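Local coordinates for protein alkylhalidase CmlS (Streptomyces venezuelae, PDB 3I3L) that is a flavin-dependent halogenase of chloramphenicol biosynthesis that carries its flavin-adenine dinucleotide covalently bound through an aspartate side chain, at residues Phe206-Tyr211 and Val292-Asp297; Ser210-Lys215 and Tyr246-Val251; Tyr227-Glu232 and Ala274-Ala279; Val252-Ser257 and Asp387-Arg392. All coordinates share one frame; numbering follows the deposited sequence.

Contact 1. Residues Phe206-Tyr211 and Val292-Asp297. With FAD (flavin-adenine dinucleotide), chain B.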
# COMPACT_ATOMS: atom_id res chain seq x y z
N PHE A 206 5.51 -17.83 1.50
CA PHE A 206 5.16 -18.88 0.54
C PHE A 206 3.68 -19.13 0.85
O PHE A 206 3.32 -19.27 2.00
CB PHE A 206 6.11 -20.06 0.85
CG PHE A 206 5.73 -21.35 0.24
CD1 PHE A 206 5.48 -21.44 -1.11
CD2 PHE A 206 5.65 -22.52 1.02
CE1 PHE A 206 5.13 -22.68 -1.70
CE2 PHE A 206 5.27 -23.72 0.48
CZ PHE A 206 5.02 -23.81 -0.89
N ALA A 207 2.81 -19.10 -0.17
CA ALA A 207 1.37 -19.21 0.07
C ALA A 207 0.71 -20.42 -0.56
O ALA A 207 1.12 -20.86 -1.64
CB ALA A 207 0.61 -17.92 -0.42
N VAL A 208 -0.34 -20.91 0.12
CA VAL A 208 -1.04 -22.13 -0.23
C VAL A 208 -2.52 -21.91 0.10
O VAL A 208 -2.87 -21.61 1.24
CB VAL A 208 -0.51 -23.32 0.62
CG1 VAL A 208 -1.19 -24.61 0.24
CG2 VAL A 208 1.02 -23.45 0.45
N TRP A 209 -3.38 -21.99 -0.91
CA TRP A 209 -4.74 -21.51 -0.74
C TRP A 209 -5.74 -22.23 -1.56
O TRP A 209 -5.38 -22.88 -2.54
CB TRP A 209 -4.84 -20.00 -1.08
CG TRP A 209 -4.70 -19.63 -2.54
CD1 TRP A 209 -5.70 -19.39 -3.42
CD2 TRP A 209 -3.48 -19.44 -3.27
NE1 TRP A 209 -5.19 -19.07 -4.66
CE2 TRP A 209 -3.83 -19.06 -4.58
CE3 TRP A 209 -2.12 -19.56 -2.93
CZ2 TRP A 209 -2.86 -18.80 -5.57
CZ3 TRP A 209 -1.16 -19.29 -3.92
CH2 TRP A 209 -1.53 -18.96 -5.22
N SER A 210 -7.01 -22.07 -1.19
CA SER A 210 -8.12 -22.71 -1.87
C SER A 210 -9.41 -21.95 -1.55
O SER A 210 -9.36 -20.89 -0.89
CB SER A 210 -8.23 -24.19 -1.45
OG SER A 210 -9.12 -24.95 -2.28
N TYR A 211 -10.56 -22.48 -1.99
CA TYR A 211 -11.85 -21.83 -1.78
C TYR A 211 -12.83 -22.76 -1.07
O TYR A 211 -12.75 -23.97 -1.18
CB TYR A 211 -12.40 -21.30 -3.11
CG TYR A 211 -11.48 -20.25 -3.72
CD1 TYR A 211 -11.72 -18.91 -3.55
CD2 TYR A 211 -10.35 -20.61 -4.44
CE1 TYR A 211 -10.86 -17.96 -4.09
CE2 TYR A 211 -9.51 -19.68 -4.97
CZ TYR A 211 -9.79 -18.34 -4.79
OH TYR A 211 -8.94 -17.37 -5.28
N VAL A 292 -6.16 -26.60 -4.68
CA VAL A 292 -5.27 -25.72 -3.94
C VAL A 292 -4.10 -25.36 -4.80
O VAL A 292 -3.59 -26.19 -5.55
CB VAL A 292 -4.79 -26.25 -2.51
CG1 VAL A 292 -5.60 -27.49 -2.04
CG2 VAL A 292 -3.33 -26.43 -2.44
N ARG A 293 -3.71 -24.09 -4.70
CA ARG A 293 -2.62 -23.54 -5.50
C ARG A 293 -1.53 -23.10 -4.55
O ARG A 293 -1.78 -22.96 -3.37
CB ARG A 293 -3.14 -22.34 -6.28
CG ARG A 293 -4.20 -22.72 -7.44
CD ARG A 293 -4.90 -21.42 -7.90
NE ARG A 293 -5.83 -21.58 -9.01
CZ ARG A 293 -7.13 -21.80 -8.89
NH1 ARG A 293 -7.70 -21.91 -7.71
NH2 ARG A 293 -7.85 -21.89 -9.98
N ILE A 294 -0.33 -22.91 -5.05
CA ILE A 294 0.76 -22.41 -4.26
C ILE A 294 1.53 -21.38 -5.05
O ILE A 294 1.49 -21.37 -6.30
CB ILE A 294 1.76 -23.52 -3.88
CG1 ILE A 294 2.52 -23.99 -5.12
CG2 ILE A 294 0.96 -24.73 -3.25
CD1 ILE A 294 3.43 -25.22 -4.88
N VAL A 295 2.26 -20.55 -4.32
CA VAL A 295 3.22 -19.67 -4.94
C VAL A 295 4.18 -19.11 -3.94
O VAL A 295 3.81 -18.88 -2.80
CB VAL A 295 2.49 -18.53 -5.69
CG1 VAL A 295 1.96 -17.51 -4.71
CG2 VAL A 295 3.46 -17.88 -6.68
N GLN A 296 5.43 -18.87 -4.36
CA GLN A 296 6.38 -18.06 -3.61
C GLN A 296 6.06 -16.56 -3.73
O GLN A 296 6.10 -16.01 -4.82
CB GLN A 296 7.86 -18.25 -4.06
CG GLN A 296 8.46 -19.74 -4.00
CD GLN A 296 8.51 -20.36 -2.62
OE1 GLN A 296 8.63 -19.67 -1.58
NE2 GLN A 296 8.40 -21.67 -2.58
N ASP A 297 5.78 -15.91 -2.60
CA ASP A 297 5.49 -14.48 -2.60
C ASP A 297 6.47 -13.80 -1.67
O ASP A 297 6.12 -13.36 -0.62
CB ASP A 297 4.05 -14.23 -2.11
CG ASP A 297 3.06 -14.12 -3.25
OD1 ASP A 297 1.86 -14.01 -2.99
OD2 ASP A 297 3.48 -14.18 -4.44
PA FAD B . -0.26 -8.75 -12.00
O1A FAD B . 0.61 -9.97 -11.82
O2A FAD B . -1.60 -8.77 -11.34
O5B FAD B . -0.45 -8.50 -13.60
C5B FAD B . 0.66 -8.59 -14.47
C4B FAD B . 0.24 -9.10 -15.87
O4B FAD B . 1.42 -9.07 -16.72
C3B FAD B . -0.24 -10.53 -15.87
O3B FAD B . -1.55 -10.59 -16.35
C2B FAD B . 0.71 -11.28 -16.82
O2B FAD B . 0.01 -12.12 -17.67
C1B FAD B . 1.38 -10.16 -17.60
N9A FAD B . 2.74 -10.38 -18.08
C8A FAD B . 3.79 -10.90 -17.38
N7A FAD B . 4.88 -10.90 -18.18
C5A FAD B . 4.52 -10.48 -19.42
C6A FAD B . 5.23 -10.31 -20.59
N6A FAD B . 6.52 -10.59 -20.64
N1A FAD B . 4.57 -9.80 -21.67
C2A FAD B . 3.24 -9.49 -21.63
N3A FAD B . 2.55 -9.65 -20.46
C4A FAD B . 3.18 -10.13 -19.37
N1 FAD B . -3.14 -7.70 -3.34
C2 FAD B . -4.24 -7.03 -2.84
O2 FAD B . -4.41 -5.87 -3.19
N3 FAD B . -5.10 -7.63 -1.95
C4 FAD B . -4.90 -8.92 -1.55
O4 FAD B . -5.73 -9.46 -0.75
C4X FAD B . -3.77 -9.60 -2.02
N5 FAD B . -3.55 -10.90 -1.65
C5X FAD B . -2.50 -11.59 -2.21
C6 FAD B . -2.25 -12.92 -1.82
C7 FAD B . -1.15 -13.58 -2.32
C7M FAD B . -0.87 -15.01 -1.94
C8 FAD B . -0.35 -12.92 -3.24
C8M FAD B . 0.78 -13.62 -3.88
C9 FAD B . -0.55 -11.58 -3.61
C9A FAD B . -1.65 -10.94 -3.07
N10 FAD B . -1.88 -9.66 -3.48
C10 FAD B . -2.89 -8.97 -2.93
C1' FAD B . -0.81 -9.04 -4.31
C2' FAD B . -1.40 -8.54 -5.61
O2' FAD B . -2.11 -9.56 -6.17
C3' FAD B . -0.41 -7.97 -6.59
O3' FAD B . 0.26 -6.87 -6.00
C4' FAD B . -1.14 -7.44 -7.88
O4' FAD B . -1.68 -8.49 -8.63
C5' FAD B . -0.14 -6.73 -8.77
O5' FAD B . -0.78 -6.19 -9.89
P FAD B . 0.12 -6.01 -11.18
O1P FAD B . 1.43 -5.38 -10.79
O2P FAD B . -0.71 -5.37 -12.29
O3P FAD B . 0.61 -7.50 -11.58
O HOH W 1 -6.81 -22.46 -4.93
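Trp209 lays its indole against Arg293 on one face of an antiparallel strand pair: Arg293 CB sits 3.8 Å from the centroid of the six-membered ring, a CH-pi contact only 19° off the ring normal. The ring is brought there by a chi1 of 71°, which sets CG between the backbone N and carbonyl carbon of Trp209; its far corner then meets the branched Val295, with CZ3 3.7 Å from CG1. Water 1 donates to Trp209 O and accepts from Arg293 NH1, whose charge is also met by Asp290. On the other face Val208 and Ile294 run side by side, CG2 to CG2 3.9 Å. Beside them the Gln296 amide lies nearly parallel to the Phe206 ring (planes 9° apart), its NE2 3.3 Å from Phe206 CD1 and hydrogen-bonded to Ser257.

Behind these side chains, four backbone bonds fix the register, among them Ala207 N to Val295 O at 2.8 Å and almost straight. The pairing brings both strands to the isoalloxazine. Asp297 OD1 is covalently bonded to FAD C8M (1.5 Å), the flavin-aspartate link of this enzyme, and the small Ala207 lets the neighbouring methyl come close, CB to FAD C7M 3.6 Å.

In the sheet, strand 203-213 is flanked by 287-302 and 245-253. Tyr60 receives Trp209 NE1 on the flavin side, while helices 257-263 and 265-273 cover the Phe206 and Val208 side.

Contact 2. Residues Ser210-Lys215 and Tyr246-Val251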
# COMPACT_ATOMS: atom_id res chain seq x y z
N SER A 210 -7.01 -22.07 -1.19
CA SER A 210 -8.12 -22.71 -1.87
C SER A 210 -9.41 -21.95 -1.55
O SER A 210 -9.36 -20.89 -0.89
CB SER A 210 -8.23 -24.19 -1.45
OG SER A 210 -9.12 -24.95 -2.28
N TYR A 211 -10.56 -22.48 -1.99
CA TYR A 211 -11.85 -21.83 -1.78
C TYR A 211 -12.83 -22.76 -1.07
O TYR A 211 -12.75 -23.97 -1.18
CB TYR A 211 -12.40 -21.30 -3.11
CG TYR A 211 -11.48 -20.25 -3.72
CD1 TYR A 211 -11.72 -18.91 -3.55
CD2 TYR A 211 -10.35 -20.61 -4.44
CE1 TYR A 211 -10.86 -17.96 -4.09
CE2 TYR A 211 -9.51 -19.68 -4.97
CZ TYR A 211 -9.79 -18.34 -4.79
OH TYR A 211 -8.94 -17.37 -5.28
N PHE A 212 -13.74 -22.16 -0.31
CA PHE A 212 -14.75 -22.87 0.43
C PHE A 212 -16.12 -22.28 0.17
O PHE A 212 -16.25 -21.07 -0.01
CB PHE A 212 -14.47 -22.86 1.94
CG PHE A 212 -13.28 -23.69 2.34
CD1 PHE A 212 -13.44 -25.02 2.75
CD2 PHE A 212 -11.98 -23.15 2.32
CE1 PHE A 212 -12.31 -25.82 3.13
CE2 PHE A 212 -10.86 -23.94 2.68
CZ PHE A 212 -11.03 -25.28 3.09
N LYS A 213 -17.14 -23.13 0.18
CA LYS A 213 -18.54 -22.71 0.17
C LYS A 213 -18.96 -22.50 1.62
O LYS A 213 -18.99 -23.44 2.41
CB LYS A 213 -19.41 -23.77 -0.51
CG LYS A 213 -20.94 -23.54 -0.42
CD LYS A 213 -21.62 -23.67 -1.81
CE LYS A 213 -21.65 -25.10 -2.30
NZ LYS A 213 -22.83 -25.85 -1.75
N LEU A 214 -19.24 -21.25 1.95
CA LEU A 214 -19.49 -20.84 3.32
C LEU A 214 -20.11 -19.47 3.23
O LEU A 214 -19.67 -18.66 2.41
CB LEU A 214 -18.16 -20.74 4.10
CG LEU A 214 -18.24 -20.15 5.52
CD1 LEU A 214 -18.98 -21.08 6.49
CD2 LEU A 214 -16.86 -19.80 6.05
N LYS A 215 -21.11 -19.20 4.05
CA LYS A 215 -21.77 -17.91 4.05
C LYS A 215 -21.17 -17.07 5.18
O LYS A 215 -20.94 -17.58 6.28
CB LYS A 215 -23.28 -18.10 4.25
CG LYS A 215 -24.13 -16.81 4.17
CD LYS A 215 -24.98 -16.75 2.88
CE LYS A 215 -26.21 -17.68 2.95
NZ LYS A 215 -27.05 -17.62 1.71
N TYR A 246 -15.62 -18.12 -0.01
CA TYR A 246 -14.47 -17.59 0.74
C TYR A 246 -13.16 -18.07 0.15
O TYR A 246 -13.00 -19.24 -0.16
CB TYR A 246 -14.55 -17.96 2.20
CG TYR A 246 -15.29 -16.95 3.06
CD1 TYR A 246 -16.67 -16.93 3.11
CD2 TYR A 246 -14.59 -16.03 3.84
CE1 TYR A 246 -17.33 -16.05 3.94
CE2 TYR A 246 -15.26 -15.13 4.66
CZ TYR A 246 -16.64 -15.15 4.68
OH TYR A 246 -17.32 -14.26 5.47
N SER A 247 -12.25 -17.12 -0.07
CA SER A 247 -10.86 -17.44 -0.39
C SER A 247 -10.17 -17.66 0.95
O SER A 247 -10.28 -16.81 1.85
CB SER A 247 -10.20 -16.30 -1.13
OG SER A 247 -8.81 -16.55 -1.33
N VAL A 248 -9.52 -18.81 1.11
CA VAL A 248 -8.85 -19.19 2.40
C VAL A 248 -7.40 -19.59 2.14
O VAL A 248 -7.13 -20.59 1.48
CB VAL A 248 -9.61 -20.33 3.10
CG1 VAL A 248 -8.90 -20.67 4.46
CG2 VAL A 248 -11.06 -19.92 3.39
N GLY A 249 -6.46 -18.79 2.63
CA GLY A 249 -5.04 -18.97 2.27
C GLY A 249 -4.14 -19.10 3.48
O GLY A 249 -4.42 -18.51 4.55
N LEU A 250 -3.07 -19.88 3.34
CA LEU A 250 -2.03 -19.96 4.36
C LEU A 250 -0.83 -19.16 3.88
O LEU A 250 -0.37 -19.31 2.75
CB LEU A 250 -1.56 -21.43 4.59
CG LEU A 250 -2.71 -22.45 4.71
CD1 LEU A 250 -2.18 -23.89 4.71
CD2 LEU A 250 -3.55 -22.23 5.98
N VAL A 251 -0.28 -18.34 4.76
CA VAL A 251 1.01 -17.71 4.47
C VAL A 251 2.03 -18.28 5.47
O VAL A 251 1.91 -18.10 6.69
CB VAL A 251 0.93 -16.16 4.54
CG1 VAL A 251 2.28 -15.50 4.23
CG2 VAL A 251 -0.14 -15.66 3.51
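Ser210 and Val248 exchange two backbone hydrogen bonds, as do Phe212 and Tyr246, across antiparallel strands whose directions differ by 138°, a strongly twisted pairing with Tyr211 and Ser247 as the non-hydrogen-bonded pair between them. The bond from Val248 N to Ser210 O is 2.9 Å long, and that from Tyr246 N to Phe212 O is 3.0 Å and close to linear (172°).

On the face that carries Ser210, Phe212, Tyr246 and Val248, the phenyl ring of Phe212 crosses Val248 at about a right angle, with CD2 3.5 Å from CG2. Val248 presents that methyl because CG2 lies beside its own backbone N while CG1 is anti to it (chi1 -178°). Past the end of the strand the chain bends toward Tyr246: Leu214 CD2 stands 4.1 Å above one face of the phenol ring, toward its rim, and Leu214 O approaches the ring edge in plane, 3.5 Å from CD1. A flat aromatic can thus take a methyl on its face and a carbonyl at its polarised C-H edge. Ser210 OG is bonded to Glu291 O.

The opposite face is more polar. The small Ser247 lets the Tyr211 ring pass over it, Tyr211 CE1 to Ser247 CB 3.5 Å. Ser247 OG is hydrogen-bonded to Trp237 and Glu64, and Tyr211 OH to Glu64 and Tyr60.

The sheet thus separates a mainly apolar side from one, facing the flavin, where the hydroxyls of Tyr211 and Ser247 share Glu64 as a partner and are thereby held in place.

Contact 3. Residues Tyr227-Glu232 and Ala274-Ala279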
# COMPACT_ATOMS: atom_id res chain seq x y z
N TYR A 227 -10.31 -11.43 7.15
CA TYR A 227 -9.74 -12.01 8.38
C TYR A 227 -8.29 -12.43 8.17
O TYR A 227 -7.98 -13.11 7.18
CB TYR A 227 -10.51 -13.21 8.83
CG TYR A 227 -11.88 -12.90 9.34
CD1 TYR A 227 -12.05 -12.39 10.62
CD2 TYR A 227 -13.02 -13.11 8.53
CE1 TYR A 227 -13.30 -12.09 11.10
CE2 TYR A 227 -14.28 -12.86 9.01
CZ TYR A 227 -14.41 -12.34 10.30
OH TYR A 227 -15.64 -12.04 10.81
N SER A 228 -7.41 -11.98 9.08
CA SER A 228 -6.01 -12.47 9.10
C SER A 228 -5.77 -13.06 10.48
O SER A 228 -6.05 -12.43 11.49
CB SER A 228 -4.99 -11.37 8.84
OG SER A 228 -5.26 -10.64 7.65
N ILE A 229 -5.27 -14.29 10.51
CA ILE A 229 -5.31 -15.11 11.74
C ILE A 229 -4.01 -15.85 11.91
O ILE A 229 -3.58 -16.59 11.03
CB ILE A 229 -6.45 -16.13 11.67
CG1 ILE A 229 -7.76 -15.41 11.35
CG2 ILE A 229 -6.50 -17.00 12.96
CD1 ILE A 229 -9.02 -16.31 11.34
N THR A 230 -3.33 -15.54 13.00
CA THR A 230 -2.04 -16.13 13.26
C THR A 230 -2.20 -17.57 13.81
O THR A 230 -3.14 -17.87 14.53
CB THR A 230 -1.21 -15.30 14.23
OG1 THR A 230 -1.83 -15.28 15.53
CG2 THR A 230 -1.04 -13.87 13.68
N PHE A 231 -1.25 -18.43 13.45
CA PHE A 231 -1.04 -19.75 14.09
C PHE A 231 0.48 -20.01 14.12
O PHE A 231 1.29 -19.11 13.78
CB PHE A 231 -1.79 -20.85 13.31
CG PHE A 231 -1.19 -21.17 11.94
CD1 PHE A 231 -0.55 -22.39 11.72
CD2 PHE A 231 -1.36 -20.30 10.84
CE1 PHE A 231 -0.04 -22.70 10.45
CE2 PHE A 231 -0.85 -20.60 9.56
CZ PHE A 231 -0.16 -21.78 9.38
N GLU A 232 0.89 -21.23 14.51
CA GLU A 232 2.29 -21.54 14.76
C GLU A 232 3.25 -21.20 13.65
O GLU A 232 4.34 -20.73 13.92
CB GLU A 232 2.48 -23.07 15.08
CG GLU A 232 4.04 -23.45 15.08
CD GLU A 232 4.35 -24.91 15.55
OE1 GLU A 232 3.91 -25.89 14.89
OE2 GLU A 232 5.06 -25.06 16.58
N ALA A 274 -5.69 -27.06 9.64
CA ALA A 274 -6.30 -27.67 10.83
C ALA A 274 -5.56 -27.22 12.10
O ALA A 274 -6.07 -27.32 13.20
CB ALA A 274 -6.27 -29.18 10.67
N LYS A 275 -4.35 -26.70 11.95
CA LYS A 275 -3.62 -26.20 13.12
C LYS A 275 -4.11 -24.85 13.62
O LYS A 275 -3.68 -24.41 14.68
CB LYS A 275 -2.14 -26.08 12.80
CG LYS A 275 -1.43 -27.42 12.59
CD LYS A 275 0.09 -27.21 12.31
CE LYS A 275 0.99 -27.05 13.64
NZ LYS A 275 0.55 -26.00 14.73
N CYS A 276 -4.98 -24.18 12.84
CA CYS A 276 -5.43 -22.80 13.15
C CYS A 276 -6.86 -22.87 13.67
O CYS A 276 -7.83 -22.83 12.90
CB CYS A 276 -5.35 -21.88 11.92
SG CYS A 276 -5.91 -20.18 12.28
N ALA A 277 -6.97 -22.99 15.00
CA ALA A 277 -8.26 -23.26 15.62
C ALA A 277 -9.33 -22.19 15.28
O ALA A 277 -10.41 -22.54 14.82
CB ALA A 277 -8.08 -23.46 17.19
N LYS A 278 -9.04 -20.90 15.49
CA LYS A 278 -10.05 -19.86 15.21
C LYS A 278 -10.52 -19.96 13.74
O LYS A 278 -11.71 -19.76 13.43
CB LYS A 278 -9.55 -18.46 15.55
CG LYS A 278 -9.37 -18.14 17.13
CD LYS A 278 -8.05 -17.24 17.43
CE LYS A 278 -6.67 -18.06 17.52
NZ LYS A 278 -6.63 -19.51 16.77
N ALA A 279 -9.61 -20.33 12.82
CA ALA A 279 -10.00 -20.49 11.41
C ALA A 279 -10.92 -21.70 11.18
O ALA A 279 -11.89 -21.60 10.50
CB ALA A 279 -8.77 -20.56 10.47
O HOH W 2 -1.03 -23.35 14.85
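Ile229 and Cys276 meet most closely here: the CG2 branch of the isoleucine presses on the sulfur, Ile229 CG2 to Cys276 SG 3.3 Å. The first torsion of the cysteine aims this contact. Cys276 SG is anti to its backbone N (chi1 180°) and projects toward the strand, where it sits between the side chains of Ile229 and Phe231, two residues that point to the same side. A slim thiol suits this notch. Cys276 CB also packs on Phe231 CB, 4.0 Å away.

The second branch of Ile229 reaches to the first turn of the helix: CD1 lies 4.3 Å from Ala279 CB, and the lack of bulk on alanine gives the isoleucine tip its seat. Next to the cysteine, Lys275 CB lies near Phe231 CD1 (4.2 Å), the two side chains crossing at about a right angle.

Beyond the ring, the Lys275 chain bends at chi3 and chi4, bringing NZ back to Glu232 in a salt bridge whose hydrogen bond is weak, 3.4 Å from OE1. Water 2 joins the two segments, accepting from Glu232 N at 2.9 Å and from Lys275 NZ, and donating to Lys275 O.

Cys276 is the N-cap residue of helix 277-283, so the arrangement is that of a helix start laid against the end of strand 226-231, apolar inside and salt-bridged at the exposed Lys275, on the large mixed sheet of the FAD-binding domain and away from the flavin.

Contact 4. Residues Val252-Ser257 and Asp387-Arg392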
# COMPACT_ATOMS: atom_id res chain seq x y z
N VAL A 252 3.04 -18.98 4.94
CA VAL A 252 4.00 -19.72 5.74
C VAL A 252 5.39 -19.36 5.23
O VAL A 252 5.52 -18.52 4.31
CB VAL A 252 3.78 -21.24 5.65
CG1 VAL A 252 2.41 -21.61 6.20
CG2 VAL A 252 3.88 -21.76 4.17
N ASP A 253 6.43 -19.91 5.85
CA ASP A 253 7.80 -19.51 5.50
C ASP A 253 8.25 -20.34 4.31
O ASP A 253 7.72 -21.41 4.08
CB ASP A 253 8.74 -19.69 6.69
CG ASP A 253 10.15 -19.20 6.41
OD1 ASP A 253 10.35 -17.97 6.33
OD2 ASP A 253 11.04 -20.06 6.21
N ARG A 254 9.22 -19.86 3.55
CA ARG A 254 9.59 -20.58 2.35
C ARG A 254 10.22 -21.92 2.70
O ARG A 254 10.31 -22.79 1.84
CB ARG A 254 10.55 -19.76 1.44
CG ARG A 254 12.02 -19.89 1.70
CD ARG A 254 12.43 -19.33 3.04
NE ARG A 254 13.87 -19.16 3.13
CZ ARG A 254 14.62 -19.69 4.11
NH1 ARG A 254 14.06 -20.41 5.11
NH2 ARG A 254 15.94 -19.46 4.15
N SER A 255 10.67 -22.07 3.96
CA SER A 255 11.22 -23.35 4.46
C SER A 255 10.22 -24.49 4.42
O SER A 255 10.61 -25.66 4.60
CB SER A 255 11.74 -23.24 5.91
OG SER A 255 10.71 -22.94 6.86
N LYS A 256 8.95 -24.17 4.18
CA LYS A 256 7.88 -25.20 4.06
C LYS A 256 7.79 -25.74 2.65
O LYS A 256 6.95 -26.65 2.37
CB LYS A 256 6.48 -24.68 4.47
CG LYS A 256 6.37 -24.21 5.91
CD LYS A 256 6.53 -25.43 6.90
CE LYS A 256 6.44 -24.99 8.39
NZ LYS A 256 6.38 -26.15 9.29
N SER A 257 8.62 -25.18 1.76
CA SER A 257 8.59 -25.59 0.32
C SER A 257 8.82 -27.06 0.20
O SER A 257 8.08 -27.75 -0.53
CB SER A 257 9.63 -24.83 -0.55
OG SER A 257 9.35 -23.41 -0.51
N ASP A 387 8.29 -20.20 18.89
CA ASP A 387 9.50 -19.76 18.25
C ASP A 387 9.78 -20.66 17.05
O ASP A 387 10.79 -21.40 17.04
CB ASP A 387 10.68 -19.71 19.23
CG ASP A 387 12.00 -19.36 18.53
OD1 ASP A 387 11.99 -18.70 17.43
OD2 ASP A 387 13.06 -19.73 19.04
N SER A 388 8.88 -20.60 16.04
CA SER A 388 9.06 -21.25 14.75
C SER A 388 9.92 -20.40 13.82
O SER A 388 10.11 -19.21 14.07
CB SER A 388 7.69 -21.57 14.11
OG SER A 388 7.09 -20.37 13.64
N GLU A 389 10.47 -21.00 12.77
CA GLU A 389 11.23 -20.25 11.75
C GLU A 389 10.42 -19.08 11.12
O GLU A 389 10.95 -18.00 10.89
CB GLU A 389 11.75 -21.17 10.64
CG GLU A 389 12.82 -20.46 9.78
CD GLU A 389 13.61 -21.40 8.88
OE1 GLU A 389 14.55 -20.93 8.19
OE2 GLU A 389 13.33 -22.64 8.88
N PHE A 390 9.11 -19.27 10.96
CA PHE A 390 8.28 -18.18 10.49
C PHE A 390 8.42 -16.92 11.35
O PHE A 390 8.77 -15.88 10.85
CB PHE A 390 6.78 -18.56 10.39
CG PHE A 390 5.97 -17.49 9.72
CD1 PHE A 390 5.84 -17.45 8.32
CD2 PHE A 390 5.38 -16.47 10.47
CE1 PHE A 390 5.13 -16.41 7.69
CE2 PHE A 390 4.65 -15.43 9.82
CZ PHE A 390 4.53 -15.43 8.43
N TRP A 391 8.12 -17.04 12.64
CA TRP A 391 8.11 -15.90 13.53
C TRP A 391 9.50 -15.33 13.78
O TRP A 391 9.68 -14.13 13.87
CB TRP A 391 7.34 -16.22 14.83
CG TRP A 391 5.91 -16.49 14.49
CD1 TRP A 391 5.29 -17.71 14.43
CD2 TRP A 391 4.95 -15.54 14.09
NE1 TRP A 391 3.97 -17.56 14.01
CE2 TRP A 391 3.74 -16.24 13.78
CE3 TRP A 391 4.98 -14.18 13.89
CZ2 TRP A 391 2.59 -15.61 13.31
CZ3 TRP A 391 3.83 -13.54 13.43
CH2 TRP A 391 2.66 -14.25 13.15
N ARG A 392 10.48 -16.22 13.84
CA ARG A 392 11.86 -15.88 14.12
C ARG A 392 12.48 -15.08 12.97
O ARG A 392 13.32 -14.21 13.19
CB ARG A 392 12.65 -17.20 14.31
CG ARG A 392 14.16 -17.06 14.42
CD ARG A 392 14.82 -18.37 15.08
NE ARG A 392 14.72 -19.54 14.25
CZ ARG A 392 13.86 -20.57 14.43
NH1 ARG A 392 13.88 -21.61 13.61
NH2 ARG A 392 12.98 -20.59 15.42
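An Asx turn at the end of strand 245-253 meets the first turn of helix 389-394, and a salt-bridge network of Asp253, Arg254 and Glu389 joins them. Asp253 OD2 makes the turn by accepting from Ser255 N, 3.0 Å away, and it also takes Ser255 OG on its anti lone pair and Arg254 NH1 on its syn one. Three donors thus grip a single oxygen, which suits an aspartate, short enough to fold back on its own backbone. The other oxygen, OD1, pairs with Arg394.

Arg254 starts away from the helix, but a bend at chi2 returns its guanidinium, and NH1 bridges to Glu389 OE1 at 3.2 Å. That bond is far from straight (136° at the hydrogen), and it meets the oxygen from above the carboxylate plane, 60° out of it. Glu389 spans the gap with an extended chain, its CG anti to the backbone N (chi1 -166°). Its OE1 lies 4.1 Å from Asp253 OD2; the shared arginine between these two like charges probably offsets their repulsion.

Next to the charged groups, Phe390 supplies the apolar part of the contact. Its flat ring can slip edge-on against the strand backbone: Asp253 N lies in the plane of the Phe390 ring at its edge, 3.5 Å from CD1.

How the contacts relate
Contacts 1, 2 and 4 follow one another through the large mixed sheet. Strand 203-213 serves both contact 1 and contact 2, whose centres lie about 11 Å apart, pairing with 287-302 on one side and 245-253 on the other; the latter strand then runs on into contact 4. Along the chain contact 2 closes before contact 4 opens, while the segments of contacts 1 and 4 alternate. Contact 3, nested between the segments of contact 1, touches the same sheet through strand 226-231, its centre about 16 Å from that of contact 1. Contacts 3 and 4 meet where Phe231 O and Glu232 O accept from Trp391 and Ser388. The covalent flavin site thus belongs to a sheet whose neighbouring strands meet helices 277-283 and 389-394 at their ends.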